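Local coordinates for protein putative gamma-glutamylcyclotransferase YkqA (Bacillus subtilis, PDB 2QIK) that is probably a gamma-glutamylcyclotransferase, an enzyme that would release a gamma-glutamyl group as 5-oxoproline, at residues F6-L11 / A94-M99. Numbering follows the deposited sequence. Where two conformers were deposited one is given.
Sequences FVYGTL and ALIYFM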
loop_
_atom_site.group_PDB
_atom_site.type_symbol
_atom_site.label_atom_id
_atom_site.label_comp_id
_atom_site.label_asym_id
_atom_site.label_seq_id
_atom_site.Cartn_x
_atom_site.Cartn_y
_atom_site.Cartn_z
ATOM N N PHE A 6 1.918 -8.952 -13.983
ATOM C CA PHE A 6 1.321 -7.841 -13.228
ATOM C C PHE A 6 -0.183 -7.979 -13.274
ATOM O O PHE A 6 -0.782 -8.060 -14.343
ATOM C CB PHE A 6 1.756 -6.501 -13.874
ATOM C CG PHE A 6 1.129 -5.276 -13.268
ATOM C CD1 PHE A 6 0.021 -4.707 -13.822
ATOM C CD2 PHE A 6 1.656 -4.689 -12.146
ATOM C CE1 PHE A 6 -0.541 -3.529 -13.303
ATOM C CE2 PHE A 6 1.096 -3.547 -11.627
ATOM C CZ PHE A 6 0.050 -2.976 -12.217
ATOM N N VAL A 7 -0.795 -8.029 -12.077
ATOM C CA VAL A 7 -2.229 -8.156 -11.962
ATOM C C VAL A 7 -2.800 -6.945 -11.228
ATOM O O VAL A 7 -2.233 -6.435 -10.287
ATOM C CB VAL A 7 -2.747 -9.450 -11.243
ATOM C CG1 VAL A 7 -2.426 -10.674 -12.162
ATOM C CG2 VAL A 7 -2.137 -9.569 -9.814
ATOM N N TYR A 8 -3.975 -6.536 -11.695
ATOM C CA TYR A 8 -4.593 -5.282 -11.249
ATOM C C TYR A 8 -6.072 -5.412 -10.871
ATOM O O TYR A 8 -6.657 -4.470 -10.360
ATOM C CB TYR A 8 -4.460 -4.193 -12.350
ATOM C CG TYR A 8 -5.064 -4.607 -13.667
ATOM C CD1 TYR A 8 -6.428 -4.480 -13.874
ATOM C CD2 TYR A 8 -4.315 -5.127 -14.663
ATOM C CE1 TYR A 8 -7.023 -4.890 -15.029
ATOM C CE2 TYR A 8 -4.893 -5.549 -15.833
ATOM C CZ TYR A 8 -6.248 -5.427 -16.028
ATOM O OH TYR A 8 -6.871 -5.801 -17.217
ATOM N N GLY A 9 -6.654 -6.576 -11.141
ATOM C CA GLY A 9 -8.071 -6.726 -10.979
ATOM C C GLY A 9 -8.442 -7.954 -10.168
ATOM O O GLY A 9 -8.036 -8.116 -9.023
ATOM N N THR A 10 -9.241 -8.813 -10.795
ATOM C CA THR A 10 -9.750 -10.004 -10.152
ATOM C C THR A 10 -8.737 -11.048 -9.791
ATOM O O THR A 10 -9.058 -11.990 -9.054
ATOM C CB THR A 10 -10.848 -10.709 -10.989
ATOM O OG1 THR A 10 -10.272 -11.365 -12.111
ATOM C CG2 THR A 10 -11.922 -9.725 -11.447
ATOM N N LEU A 11 -7.518 -10.919 -10.272
ATOM C CA LEU A 11 -6.377 -11.784 -9.943
ATOM C C LEU A 11 -5.574 -11.303 -8.749
ATOM O O LEU A 11 -4.688 -12.027 -8.309
ATOM C CB LEU A 11 -5.468 -11.939 -11.123
ATOM C CG LEU A 11 -6.051 -12.659 -12.344
ATOM C CD1 LEU A 11 -5.077 -12.560 -13.531
ATOM C CD2 LEU A 11 -6.351 -14.088 -11.999
ATOM N N ALA A 94 6.835 -7.092 -17.103
ATOM C CA ALA A 94 5.823 -8.096 -16.762
ATOM C C ALA A 94 4.723 -8.154 -17.776
ATOM O O ALA A 94 4.386 -7.175 -18.402
ATOM C CB ALA A 94 5.267 -7.793 -15.361
ATOM N N LEU A 95 4.084 -9.331 -17.867
ATOM C CA LEU A 95 2.894 -9.506 -18.650
ATOM C C LEU A 95 1.726 -8.806 -17.980
ATOM O O LEU A 95 1.637 -8.690 -16.765
ATOM C CB LEU A 95 2.546 -10.985 -18.665
ATOM C CG LEU A 95 3.444 -11.832 -19.523
ATOM C CD1 LEU A 95 3.208 -13.336 -19.251
ATOM C CD2 LEU A 95 3.194 -11.527 -21.037
ATOM N N ILE A 96 0.770 -8.414 -18.807
ATOM C CA ILE A 96 -0.490 -7.805 -18.310
ATOM C C ILE A 96 -1.585 -8.199 -19.289
ATOM O O ILE A 96 -1.348 -8.201 -20.498
ATOM C CB ILE A 96 -0.375 -6.294 -18.153
ATOM C CG1 ILE A 96 -1.591 -5.702 -17.445
ATOM C CG2 ILE A 96 -0.101 -5.612 -19.473
ATOM C CD1 ILE A 96 -1.424 -4.183 -17.128
ATOM N N TYR A 97 -2.781 -8.519 -18.773
ATOM C CA TYR A 97 -3.945 -8.835 -19.572
ATOM C C TYR A 97 -4.811 -7.613 -19.704
ATOM O O TYR A 97 -4.998 -6.870 -18.766
ATOM C CB TYR A 97 -4.741 -9.996 -18.924
ATOM C CG TYR A 97 -4.077 -11.351 -19.079
ATOM C CD1 TYR A 97 -4.458 -12.220 -20.076
ATOM C CD2 TYR A 97 -3.050 -11.744 -18.248
ATOM C CE1 TYR A 97 -3.835 -13.475 -20.234
ATOM C CE2 TYR A 97 -2.411 -12.986 -18.399
ATOM C CZ TYR A 97 -2.794 -13.820 -19.428
ATOM O OH TYR A 97 -2.157 -15.024 -19.478
ATOM N N PHE A 98 -5.452 -7.483 -20.855
ATOM C CA PHE A 98 -6.362 -6.326 -21.109
ATOM C C PHE A 98 -7.461 -6.729 -22.039
ATOM O O PHE A 98 -7.273 -7.586 -22.882
ATOM C CB PHE A 98 -5.549 -5.106 -21.686
ATOM C CG PHE A 98 -4.915 -5.389 -23.028
ATOM C CD1 PHE A 98 -5.574 -5.031 -24.222
ATOM C CD2 PHE A 98 -3.608 -5.897 -23.119
ATOM C CE1 PHE A 98 -4.972 -5.223 -25.463
ATOM C CE2 PHE A 98 -3.034 -6.122 -24.357
ATOM C CZ PHE A 98 -3.706 -5.783 -25.523
HETATM N N MSE A 99 -8.624 -6.120 -21.877
HETATM C CA MSE A 99 -9.691 -6.297 -22.884
HETATM C C MSE A 99 -9.829 -4.959 -23.608
HETATM O O MSE A 99 -10.118 -3.937 -22.917
HETATM C CB MSE A 99 -11.034 -6.635 -22.217
HETATM C CG MSE A 99 -11.460 -6.126 -20.820
HETATM SE SE MSE A 99 -13.423 -5.787 -20.154
HETATM C CE MSE A 99 -13.630 -6.631 -18.348
HETATM O O HOH W 1 -2.993 -8.799 -15.881
#
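The hydroxyl of Tyr8 donates to the backbone carbonyl of Tyr97, with OH 2.7 Å from O and tilted 30° from the carbonyl plane. That oxygen lies in the plane of the Tyr8 ring at its edge, beside CE2 and CZ. Near the end of strand 3-7, Phe6 N gives a nearly straight hydrogen bond of 2.8 Å to Leu95 O, with Leu4 also bonded to Leu95; this parallel pairing with strand 90-98 closes an otherwise antiparallel five-stranded sheet into a barrel. Past this point the strands part, and a water fills in, donating to Phe6 O and accepting from Tyr97 N. Ile96 touches the edges of both rings: CG1, anti to the backbone N (chi1 -171°), comes 3.7 Å from Tyr8 CE2, while CD1 lies 3.6 Å from Phe6 CD1. Val46 and Thr45 of strand 44-47 also touch Tyr8, and the Tyr97 hydroxyl is bound to Asp72 of helix 65-74. A phenylalanine in place of Tyr8 would probably leave the Tyr97 carbonyl without this donor and the ring less firmly fixed. Tyr8 to Leu11 form the substrate-binding loop by similarity, so direct and water-mediated bonds at the end of strand 3-7 probably tie the start of that loop to strand 90-98.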